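GCN5-related N-acetyltransferase (Kribbella flavida, PDB 4MY0) transfers acetyl groups from acetyl-coenzyme A to an amine, the acceptor possibly being an aminoglycoside. Local coordinates at the interface of chains A and B and the interface of chains A and C. Coordinates in Å, arbitrary orientation; residue numbers count along the deposited sequence, not the author numbering. Chains: chain A/B/C, GCN5-related N-acetyltransferase.

Contact 1: the interface of chains A and B. Residues chain A 162; chain B 23, 27, 61, 93.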
loop_
_atom_site.group_PDB
_atom_site.type_symbol
_atom_site.label_atom_id
_atom_site.label_comp_id
_atom_site.label_asym_id
_atom_site.label_seq_id
_atom_site.Cartn_x
_atom_site.Cartn_y
_atom_site.Cartn_z
ATOM N N ARG A 162 25.974 -8.459 -28.478
ATOM C CA ARG A 162 26.285 -7.719 -27.263
ATOM C C ARG A 162 27.299 -6.632 -27.605
ATOM O O ARG A 162 28.247 -6.873 -28.372
ATOM C CB ARG A 162 26.832 -8.664 -26.180
ATOM C CG ARG A 162 27.456 -7.947 -24.981
ATOM C CD ARG A 162 27.646 -8.899 -23.821
ATOM N NE ARG A 162 28.383 -10.089 -24.223
ATOM C CZ ARG A 162 29.711 -10.164 -24.234
ATOM N NH1 ARG A 162 30.438 -9.115 -23.865
ATOM N NH2 ARG A 162 30.314 -11.285 -24.612
ATOM N N ARG B 23 28.181 -13.414 -16.058
ATOM C CA ARG B 23 27.662 -12.371 -16.950
ATOM C C ARG B 23 26.290 -12.754 -17.472
ATOM O O ARG B 23 25.362 -11.946 -17.450
ATOM C CB ARG B 23 28.590 -12.120 -18.145
ATOM C CG ARG B 23 28.125 -10.932 -19.027
ATOM C CD ARG B 23 28.380 -11.139 -20.528
ATOM N NE ARG B 23 29.765 -11.528 -20.786
ATOM C CZ ARG B 23 30.140 -12.729 -21.219
ATOM N NH1 ARG B 23 29.234 -13.661 -21.481
ATOM N NH2 ARG B 23 31.426 -12.991 -21.412
ATOM N N ARG B 27 22.410 -10.984 -16.534
ATOM C CA ARG B 27 21.458 -10.495 -17.539
ATOM C C ARG B 27 20.207 -11.372 -17.602
ATOM O O ARG B 27 19.361 -11.190 -18.483
ATOM C CB ARG B 27 22.131 -10.440 -18.922
ATOM C CG ARG B 27 23.465 -9.718 -18.884
ATOM C CD ARG B 27 24.000 -9.311 -20.250
ATOM N NE ARG B 27 25.184 -8.474 -20.048
ATOM C CZ ARG B 27 25.639 -7.570 -20.909
ATOM N NH1 ARG B 27 26.720 -6.866 -20.612
ATOM N NH2 ARG B 27 25.017 -7.361 -22.063
ATOM N N GLU B 61 32.653 -18.021 -26.634
ATOM C CA GLU B 61 31.833 -17.216 -25.733
ATOM C C GLU B 61 30.725 -18.072 -25.096
ATOM O O GLU B 61 29.982 -18.764 -25.807
ATOM C CB GLU B 61 31.208 -16.044 -26.489
ATOM C CG GLU B 61 31.128 -14.761 -25.688
ATOM C CD GLU B 61 32.465 -14.031 -25.624
ATOM O OE1 GLU B 61 33.025 -13.708 -26.696
ATOM O OE2 GLU B 61 32.955 -13.782 -24.502
ATOM N N GLU B 93 20.542 -12.004 -26.248
ATOM C CA GLU B 93 20.547 -11.990 -27.709
ATOM C C GLU B 93 20.616 -13.409 -28.277
ATOM O O GLU B 93 20.647 -13.597 -29.502
ATOM C CB GLU B 93 21.677 -11.091 -28.255
ATOM C CG GLU B 93 23.077 -11.744 -28.334
ATOM C CD GLU B 93 23.788 -11.837 -26.984
ATOM O OE1 GLU B 93 25.041 -11.953 -26.965
ATOM O OE2 GLU B 93 23.098 -11.817 -25.939
HETATM O O HOH W 1 26.703 -11.233 -28.872
HETATM O O HOH W 2 27.208 -12.216 -25.206
#
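The short strand 161-162 of chain A meets helix 18-26 of chain B, the loop just after it at B:Arg27, the start of strand 61-75 and the 3-10 helix 92-94. A:Arg162 carries the contact on chain A. Its CG lies anti to the backbone N (chi1 168°), and a bend at chi3 turns the guanidinium towards B:Arg23. Arriving from opposite directions, the two side chains stack their guanidinium groups almost parallel, 5° apart, with A:Arg162 CZ 3.7 Å from B:Arg23 NE. The stack brings two positive groups together, and B:Glu61 may offset their charge. Its OE2 makes salt bridges with A:Arg162 NH2 at 3.6 Å and, within chain B, with B:Arg23 NH2 at 3.5 Å. B:Glu61 is poorly ordered, so both are uncertain. B:Arg27 runs at about a right angle to A:Arg162, and A:Arg162 CD sits over the rim of one face of its guanidinium, 3.5 Å from NH2. Water 2 bonds A:Arg162 NE at 2.6 Å and B:Glu93 OE1 at 2.8 Å. Water 1 links the same OE1 to the backbone N of A:Arg162. The structure alone does not show whether this contact forms outside the crystal. The site joins a short strand of chain A to the first GNAT region of chain B.

Contact 2: the interface of chains A and C. Residues chain A 135, 355, 359-360, 363, 365; chain C 260, 262, 265.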
loop_
_atom_site.group_PDB
_atom_site.type_symbol
_atom_site.label_atom_id
_atom_site.label_comp_id
_atom_site.label_asym_id
_atom_site.label_seq_id
_atom_site.Cartn_x
_atom_site.Cartn_y
_atom_site.Cartn_z
ATOM N N GLU A 135 13.275 28.898 -17.508
ATOM C CA GLU A 135 11.879 28.465 -17.556
ATOM C C GLU A 135 11.799 27.028 -18.084
ATOM O O GLU A 135 12.713 26.580 -18.781
ATOM C CB GLU A 135 11.030 29.426 -18.412
ATOM C CG GLU A 135 9.525 29.134 -18.364
ATOM C CD GLU A 135 9.000 29.006 -16.922
ATOM O OE1 GLU A 135 8.773 27.859 -16.475
ATOM O OE2 GLU A 135 8.819 30.050 -16.234
ATOM N N THR A 355 7.651 26.324 -26.907
ATOM C CA THR A 355 6.392 26.576 -26.210
ATOM C C THR A 355 5.557 27.558 -27.034
ATOM O O THR A 355 6.050 28.610 -27.436
ATOM C CB THR A 355 6.634 27.151 -24.796
ATOM O OG1 THR A 355 7.451 26.234 -24.052
ATOM C CG2 THR A 355 5.310 27.376 -24.053
ATOM N N ALA A 359 0.193 30.063 -24.974
ATOM C CA ALA A 359 0.600 29.712 -23.616
ATOM C C ALA A 359 1.487 30.772 -22.962
ATOM O O ALA A 359 1.229 31.185 -21.827
ATOM C CB ALA A 359 1.315 28.364 -23.616
ATOM N N LEU A 360 2.540 31.207 -23.657
ATOM C CA LEU A 360 3.409 32.252 -23.106
ATOM C C LEU A 360 2.636 33.523 -22.746
ATOM O O LEU A 360 2.882 34.168 -21.711
ATOM C CB LEU A 360 4.540 32.590 -24.078
ATOM C CG LEU A 360 5.439 31.401 -24.382
ATOM C CD1 LEU A 360 6.663 31.833 -25.174
ATOM C CD2 LEU A 360 5.820 30.716 -23.077
ATOM N N ALA A 363 0.502 32.953 -19.662
ATOM C CA ALA A 363 1.359 32.909 -18.476
ATOM C C ALA A 363 1.986 34.270 -18.148
ATOM O O ALA A 363 2.675 34.409 -17.135
ATOM C CB ALA A 363 2.442 31.842 -18.638
ATOM N N LEU A 365 4.392 35.713 -19.749
ATOM C CA LEU A 365 5.839 35.683 -19.986
ATOM C C LEU A 365 6.244 36.492 -21.217
ATOM O O LEU A 365 7.426 36.817 -21.437
ATOM C CB LEU A 365 6.275 34.236 -20.175
ATOM C CG LEU A 365 6.901 33.511 -18.983
ATOM C CD1 LEU A 365 6.430 34.071 -17.660
ATOM C CD2 LEU A 365 6.651 32.014 -19.084
ATOM N N ASN C 260 1.401 21.417 -22.553
ATOM C CA ASN C 260 1.681 22.826 -22.901
ATOM C C ASN C 260 0.799 23.873 -22.205
ATOM O O ASN C 260 0.866 25.051 -22.539
ATOM C CB ASN C 260 1.595 23.050 -24.412
ATOM C CG ASN C 260 2.724 22.386 -25.162
ATOM O OD1 ASN C 260 3.841 22.259 -24.649
ATOM N ND2 ASN C 260 2.440 21.949 -26.387
ATOM N N PRO C 262 -0.567 26.720 -19.804
ATOM C CA PRO C 262 0.149 27.787 -19.093
ATOM C C PRO C 262 0.237 27.600 -17.569
ATOM O O PRO C 262 1.111 28.213 -16.960
ATOM C CB PRO C 262 -0.651 29.055 -19.447
ATOM C CG PRO C 262 -1.983 28.549 -19.996
ATOM C CD PRO C 262 -1.654 27.248 -20.650
ATOM N N LEU C 265 3.546 27.003 -16.193
ATOM C CA LEU C 265 4.414 28.175 -16.154
ATOM C C LEU C 265 4.045 29.112 -14.994
ATOM O O LEU C 265 4.822 30.001 -14.639
ATOM C CB LEU C 265 4.383 28.919 -17.497
ATOM C CG LEU C 265 4.696 28.073 -18.737
ATOM C CD1 LEU C 265 4.281 28.786 -20.041
ATOM C CD2 LEU C 265 6.178 27.709 -18.791
#
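C:Leu265, in the short helix 263-266, packs among A:Glu135, A:Leu360, A:Ala363 and A:Leu365. C:Leu265 CB rests on the methyl group of A:Ala363, 3.7 Å from A:Ala363 CB. A:Leu365 CD2 is a little farther off. CG stands anti to the carbonyl carbon (chi1 -54°) and parts the two methyl groups. C:Leu265 CD1 meets A:Leu360 CD2 at 3.9 Å, and also touches A:Ala363 CB and A:Leu365 CD2. CD2 goes the other way, to the side chain of A:Glu135. There it meets CG, CD and OE1, with C:Leu265 CD2 lying 3.5 Å from A:Glu135 OE1. A methyl group thus packs against a carboxylate and its stem. Beside C:Leu265, backbone carbonyls meet carbon groups. C:Pro262 sets its CB 3.7 Å from the carbonyl O of A:Ala359. The methyl group of A:Ala359, CB, in turn faces the carbonyl O of C:Asn260 at 3.5 Å. The described contacts rely on shape and van der Waals packing. On chain A, the site joins the start of strand 135-146 to helix 357-362 and the loop after it, the latter two in the sterol carrier protein region. Chain C contributes the segment leading into strand 274-284.

Contact 3: the interface of chains A and C. Residues chain A 143, 273-275, 277; chain C 275-277.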
loop_
_atom_site.group_PDB
_atom_site.type_symbol
_atom_site.label_atom_id
_atom_site.label_comp_id
_atom_site.label_asym_id
_atom_site.label_seq_id
_atom_site.Cartn_x
_atom_site.Cartn_y
_atom_site.Cartn_z
ATOM N N PHE A 143 7.743 5.463 -19.506
ATOM C CA PHE A 143 6.555 4.660 -19.760
ATOM C C PHE A 143 6.810 3.213 -19.352
ATOM O O PHE A 143 7.949 2.755 -19.362
ATOM C CB PHE A 143 6.181 4.753 -21.247
ATOM C CG PHE A 143 5.633 6.106 -21.641
ATOM C CD1 PHE A 143 4.354 6.476 -21.262
ATOM C CD2 PHE A 143 6.400 7.011 -22.373
ATOM C CE1 PHE A 143 3.824 7.745 -21.608
ATOM C CE2 PHE A 143 5.881 8.275 -22.729
ATOM C CZ PHE A 143 4.588 8.632 -22.342
ATOM N N LYS A 273 -1.152 3.456 -18.005
ATOM C CA LYS A 273 -1.697 4.810 -17.854
ATOM C C LYS A 273 -0.832 5.626 -16.898
ATOM O O LYS A 273 -0.631 6.826 -17.101
ATOM C CB LYS A 273 -3.140 4.766 -17.322
ATOM C CG LYS A 273 -3.714 6.168 -17.050
ATOM C CD LYS A 273 -5.223 6.153 -16.774
ATOM C CE LYS A 273 -5.550 5.332 -15.538
ATOM N NZ LYS A 273 -6.933 5.564 -15.097
ATOM N N GLN A 274 -0.317 4.971 -15.858
ATOM C CA GLN A 274 0.554 5.647 -14.897
ATOM C C GLN A 274 1.955 5.817 -15.476
ATOM O O GLN A 274 2.663 4.844 -15.751
ATOM C CB GLN A 274 0.584 4.893 -13.568
ATOM C CG GLN A 274 -0.816 4.453 -13.140
ATOM C CD GLN A 274 -1.002 4.437 -11.650
ATOM O OE1 GLN A 274 -0.696 3.451 -10.987
ATOM N NE2 GLN A 274 -1.520 5.531 -11.110
ATOM N N ALA A 275 2.335 7.072 -15.679
ATOM C CA ALA A 275 3.621 7.405 -16.292
ATOM C C ALA A 275 4.350 8.422 -15.424
ATOM O O ALA A 275 3.730 9.100 -14.609
ATOM C CB ALA A 275 3.408 7.958 -17.689
ATOM N N VAL A 277 6.337 11.891 -15.534
ATOM C CA VAL A 277 6.565 13.030 -16.409
ATOM C C VAL A 277 7.352 14.053 -15.591
ATOM O O VAL A 277 6.823 14.616 -14.627
ATOM C CB VAL A 277 5.223 13.634 -16.910
ATOM C CG1 VAL A 277 5.470 14.833 -17.823
ATOM C CG2 VAL A 277 4.369 12.568 -17.621
ATOM N N ALA C 275 1.854 11.027 -13.399
ATOM C CA ALA C 275 0.765 11.635 -14.159
ATOM C C ALA C 275 0.004 10.508 -14.830
ATOM O O ALA C 275 0.496 9.377 -14.859
ATOM C CB ALA C 275 1.334 12.585 -15.207
ATOM N N HIS C 276 -1.183 10.797 -15.360
ATOM C CA HIS C 276 -1.883 9.813 -16.200
ATOM C C HIS C 276 -1.700 10.221 -17.652
ATOM O O HIS C 276 -1.883 11.396 -18.010
ATOM C CB HIS C 276 -3.392 9.740 -15.901
ATOM C CG HIS C 276 -3.725 9.180 -14.551
ATOM N ND1 HIS C 276 -5.016 9.139 -14.064
ATOM C CD2 HIS C 276 -2.940 8.640 -13.587
ATOM C CE1 HIS C 276 -5.011 8.602 -12.856
ATOM N NE2 HIS C 276 -3.764 8.282 -12.547
ATOM N N VAL C 277 -1.335 9.254 -18.481
ATOM C CA VAL C 277 -1.248 9.468 -19.914
ATOM C C VAL C 277 -2.018 8.331 -20.593
ATOM O O VAL C 277 -1.578 7.169 -20.557
ATOM C CB VAL C 277 0.212 9.448 -20.371
ATOM C CG1 VAL C 277 0.314 9.713 -21.889
ATOM C CG2 VAL C 277 1.041 10.459 -19.562
HETATM O O HOH W 3 1.649 7.743 -12.524
#
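A:Ala275 and C:Ala275 pair with each other, each from its own strand 274-284, in an antiparallel bridge. This backbone ladder is the tight part. A:Ala275 N bonds C:Ala275 O at 3.1 Å and is nearly straight, 179° at H. The return bond, C:Ala275 N to A:Ala275 O, is 2.9 Å long. Farther along, C:Val277 N donates to A:Lys273 O at 2.9 Å, in the plane of that carbonyl. Apolar groups pack on one side of the ladder. C:Val277 CG1, anti to the backbone N (chi1 -178°), meets the ring atom CE1 of A:Phe143 at 4.0 Å. The other branch of C:Val277, CG2, touches A:Ala275 CB at 3.9 Å. A:Val277 CG2 matches this by meeting C:Ala275 CB. The other side is more polar and holds a water. A:Lys273 packs its aliphatic stem on C:His276, CG to CB at 3.8 Å, and its CE lies over the rim of the imidazole face. Apart from this, side-chain contacts there are sparse. A:Gln274 lies alongside the same histidine, the amide and ring planes 60° apart. Water 3 bridges the two alanine carbonyl oxygens. The site lies at the beginning of the long strand 274-284 in each chain, in the second GNAT region, with A:Phe143 coming from strand 135-146.

Contacts 2 and 3 belong to one two-fold interface between chains A and C; the centres of their C-alpha atoms are about 22 Å apart. Contact 2 has a separate twin with the chains exchanged. Contact 3 straddles the axis at the alanine pair. In chain A both draw on strand 135-146. In chain C they follow each other in sequence, from residue 260 to 277. Strand pairing and leucine packing therefore hold the same A-C pair, which may be a dimer in solution. The C-alpha centre of contact 1 lies about 47 Å from that of contact 2 and 32 Å from that of contact 3. The two interfaces may together build the six-copy assembly.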